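Local coordinates for CocE/NonD family hydrolase (Staphylococcus aureus, PDB 3IB3), which probably hydrolyses ester or amide bonds as a serine hydrolase of the alpha/beta-hydrolase fold, related to cocaine esterase and X-Pro dipeptidyl-peptidases, at residues D74-D79 with S169-T174. Sequence-based numbering, arbitrary orientation.
With PLM (palmitic acid), chain E.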
ATOM      1  N   ASP A  74     -13.688   3.576  -8.018  1.00  7.10           N
ATOM      2  CA  ASP A  74     -13.849   2.920  -6.721  1.00  7.59           C
ATOM      3  C   ASP A  74     -15.327   2.674  -6.391  1.00  6.92           C
ATOM      4  O   ASP A  74     -16.202   2.800  -7.229  1.00  7.57           O
ATOM      5  CB  ASP A  74     -13.162   3.727  -5.619  1.00  8.85           C
ATOM      6  CG  ASP A  74     -13.731   5.137  -5.469  1.00 11.04           C
ATOM      7  OD1 ASP A  74     -14.879   5.294  -5.011  1.00 13.05           O
ATOM      8  OD2 ASP A  74     -13.025   6.088  -5.824  1.00 13.89           O
ATOM      9  N   THR A  75     -15.591   2.268  -5.166  1.00  7.96           N
ATOM     10  CA  THR A  75     -16.923   2.033  -4.691  1.00  6.65           C
ATOM     11  C   THR A  75     -17.183   2.882  -3.442  1.00  7.57           C
ATOM     12  O   THR A  75     -18.165   2.684  -2.730  1.00  6.74           O
ATOM     13  CB  THR A  75     -17.137   0.517  -4.438  1.00  7.02           C
ATOM     14  OG1 THR A  75     -16.131  -0.007  -3.564  1.00  7.67           O
ATOM     15  CG2 THR A  75     -17.052  -0.291  -5.784  1.00  5.30           C
ATOM     16  N   TYR A  76     -16.351   3.896  -3.218  1.00  7.89           N
ATOM     17  CA  TYR A  76     -16.461   4.712  -2.014  1.00  8.43           C
ATOM     18  C   TYR A  76     -17.497   5.847  -2.087  1.00  8.85           C
ATOM     19  O   TYR A  76     -17.877   6.410  -1.055  1.00  7.00           O
ATOM     20  CB  TYR A  76     -15.091   5.340  -1.682  1.00  9.52           C
ATOM     21  CG  TYR A  76     -14.043   4.390  -1.134  1.00  8.50           C
ATOM     22  CD1 TYR A  76     -14.360   3.091  -0.730  1.00  9.01           C
ATOM     23  CD2 TYR A  76     -12.725   4.805  -0.977  1.00 10.14           C
ATOM     24  CE1 TYR A  76     -13.379   2.223  -0.232  1.00  7.90           C
ATOM     25  CE2 TYR A  76     -11.739   3.939  -0.439  1.00  9.28           C
ATOM     26  CZ  TYR A  76     -12.082   2.658  -0.066  1.00  8.81           C
ATOM     27  OH  TYR A  76     -11.127   1.794   0.465  1.00  7.04           O
ATOM     28  N   GLY A  77     -17.916   6.198  -3.304  1.00  8.90           N
ATOM     29  CA  GLY A  77     -18.853   7.306  -3.507  1.00  9.43           C
ATOM     30  C   GLY A  77     -18.237   8.322  -4.460  1.00 10.18           C
ATOM     31  O   GLY A  77     -17.236   8.913  -4.143  1.00  8.80           O
ATOM     32  N   LYS A  78     -18.823   8.491  -5.652  1.00 10.70           N
ATOM     33  CA  LYS A  78     -18.252   9.397  -6.668  1.00 10.45           C
ATOM     34  C   LYS A  78     -18.463  10.878  -6.319  1.00 11.30           C
ATOM     35  O   LYS A  78     -17.703  11.753  -6.768  1.00  9.95           O
ATOM     36  CB  LYS A  78     -18.803   9.080  -8.050  1.00 10.09           C
ATOM     37  CG  LYS A  78     -20.300   9.286  -8.283  1.00  8.91           C
ATOM     38  CD  LYS A  78     -20.597   9.207  -9.782  1.00  8.13           C
ATOM     39  CE  LYS A  78     -22.007   9.655 -10.163  1.00  8.42           C
ATOM     40  NZ  LYS A  78     -22.437  11.007  -9.628  1.00  7.70           N
ATOM     41  N   ASP A  79     -19.477  11.155  -5.510  1.00 11.94           N
ATOM     42  CA  ASP A  79     -19.814  12.536  -5.165  1.00 14.12           C
ATOM     43  C   ASP A  79     -19.343  13.025  -3.772  1.00 15.36           C
ATOM     44  O   ASP A  79     -19.701  14.133  -3.352  1.00 16.47           O
ATOM     45  CB  ASP A  79     -21.316  12.737  -5.369  1.00 14.15           C
ATOM     46  CG  ASP A  79     -21.724  12.618  -6.867  1.00 15.84           C
ATOM     47  OD1 ASP A  79     -21.287  13.485  -7.692  1.00 14.70           O
ATOM     48  OD2 ASP A  79     -22.470  11.652  -7.197  1.00 15.40           O
ATOM     49  N   SER A 169      -4.795   4.319  -2.798  1.00  7.78           N
ATOM     50  CA  SER A 169      -5.454   3.240  -2.051  1.00  8.37           C
ATOM     51  C   SER A 169      -6.405   2.439  -2.946  1.00  7.83           C
ATOM     52  O   SER A 169      -5.949   1.952  -3.977  1.00  7.81           O
ATOM     53  CB  SER A 169      -6.116   3.746  -0.770  1.00  7.77           C
ATOM     54  OG  SER A 169      -6.629   2.636  -0.056  1.00  9.04           O
ATOM     55  N   TYR A 170      -7.690   2.283  -2.578  1.00  7.51           N
ATOM     56  CA  TYR A 170      -8.673   1.574  -3.454  1.00  8.08           C
ATOM     57  C   TYR A 170      -8.501   2.046  -4.904  1.00  6.37           C
ATOM     58  O   TYR A 170      -8.610   1.282  -5.807  1.00  8.56           O
ATOM     59  CB  TYR A 170     -10.100   1.882  -3.032  1.00  7.05           C
ATOM     60  CG  TYR A 170     -11.156   0.931  -3.506  1.00  9.36           C
ATOM     61  CD1 TYR A 170     -11.922   0.212  -2.572  1.00 11.40           C
ATOM     62  CD2 TYR A 170     -11.446   0.741  -4.863  1.00  9.00           C
ATOM     63  CE1 TYR A 170     -12.885  -0.680  -2.949  1.00  9.58           C
ATOM     64  CE2 TYR A 170     -12.463  -0.168  -5.243  1.00  8.81           C
ATOM     65  CZ  TYR A 170     -13.191  -0.844  -4.258  1.00  9.67           C
ATOM     66  OH  TYR A 170     -14.176  -1.764  -4.567  1.00  9.19           O
ATOM     67  N   LEU A 171      -8.219   3.328  -5.095  1.00  7.28           N
ATOM     68  CA  LEU A 171      -8.075   3.916  -6.426  1.00  6.60           C
ATOM     69  C   LEU A 171      -6.766   3.520  -7.129  1.00  6.16           C
ATOM     70  O   LEU A 171      -6.626   3.690  -8.365  1.00  6.47           O
ATOM     71  CB  LEU A 171      -8.293   5.423  -6.367  1.00  8.27           C
ATOM     72  CG  LEU A 171      -9.638   5.970  -5.865  1.00  9.31           C
ATOM     73  CD1 LEU A 171      -9.975   5.435  -4.444  1.00 10.23           C
ATOM     74  CD2 LEU A 171      -9.621   7.478  -5.823  1.00 11.63           C
ATOM     75  N   ALA A 172      -5.880   2.860  -6.372  1.00  5.24           N
ATOM     76  CA  ALA A 172      -4.644   2.217  -6.869  1.00  4.61           C
ATOM     77  C   ALA A 172      -4.805   0.714  -7.097  1.00  5.09           C
ATOM     78  O   ALA A 172      -4.334   0.186  -8.136  1.00  5.15           O
ATOM     79  CB  ALA A 172      -3.465   2.471  -5.880  1.00  2.56           C
ATOM     80  N   VAL A 173      -5.417   0.016  -6.128  1.00  4.33           N
ATOM     81  CA  VAL A 173      -5.652  -1.402  -6.275  1.00  5.03           C
ATOM     82  C   VAL A 173      -6.406  -1.696  -7.606  1.00  5.44           C
ATOM     83  O   VAL A 173      -5.952  -2.523  -8.396  1.00  5.23           O
ATOM     84  CB  VAL A 173      -6.383  -2.054  -5.101  1.00  5.12           C
ATOM     85  CG1 VAL A 173      -6.500  -3.590  -5.365  1.00  6.09           C
ATOM     86  CG2 VAL A 173      -5.631  -1.810  -3.762  1.00  3.59           C
ATOM     87  N   THR A 174      -7.453  -0.934  -7.877  1.00  5.74           N
ATOM     88  CA  THR A 174      -8.264  -1.120  -9.069  1.00  6.89           C
ATOM     89  C   THR A 174      -7.437  -0.905 -10.367  1.00  8.02           C
ATOM     90  O   THR A 174      -7.736  -1.530 -11.413  1.00  8.74           O
ATOM     91  CB  THR A 174      -9.527  -0.207  -9.070  1.00  7.58           C
ATOM     92  OG1 THR A 174      -9.165   1.172  -8.889  1.00  6.40           O
ATOM     93  CG2 THR A 174     -10.554  -0.628  -7.955  1.00  6.58           C
TER
HETATM   94  C1  PLM E 563      -8.867   3.650   2.343  1.00 27.37           C
HETATM   95  O1  PLM E 563      -7.756   3.678   2.942  1.00 27.72           O
HETATM   96  O2  PLM E 563      -8.942   3.089   1.205  1.00 25.48           O
HETATM   97  C2  PLM E 563     -10.076   4.287   3.004  1.00 26.03           C
HETATM   98  C3  PLM E 563      -9.816   4.698   4.446  1.00 23.07           C
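Tyr170 turns the edge of its ring toward the face of Tyr76 in a T-shaped stack, centroids 4.9 Å apart and planes at 65°; the closest atoms are Tyr170 CD1 and Tyr76 CE1, at 3.4 Å. With CG anti to the backbone N (chi1 -161°), the Tyr170 ring reaches from the first turn of helix 170-179 to the end of strand 67-74 and the loop that follows it; Asp74 CB lies 3.5 Å from Tyr170 CD2, and the backbone N of Thr75 sits over one face, toward the rim. Leu171 packs its branched end against the carboxylate of Asp74, Leu171 CG 3.4 Å from Asp74 OD2. Ser169, in the tight turn between strand 162-168 and helix 170-179, occupies the nucleophile-elbow position of the alpha/beta-hydrolase fold, and its OG is hydrogen-bonded to His274, consistent with a catalytic Ser-His pair. Oxygen O2 of the palmitic acid head group accepts from Ser169 OG at 2.7 Å and, at the edge of the Tyr76 ring, from Tyr76 OH at 2.6 Å. Among the remaining polar contacts, Thr75 OG1 gives a weak bond (2.8 Å) to Tyr170 OH, whose stronger partner is the carboxylate of Glu142. Asp74 closes an Asx turn by accepting Tyr76 N at OD1, while its OD2 forms a salt bridge with Lys122.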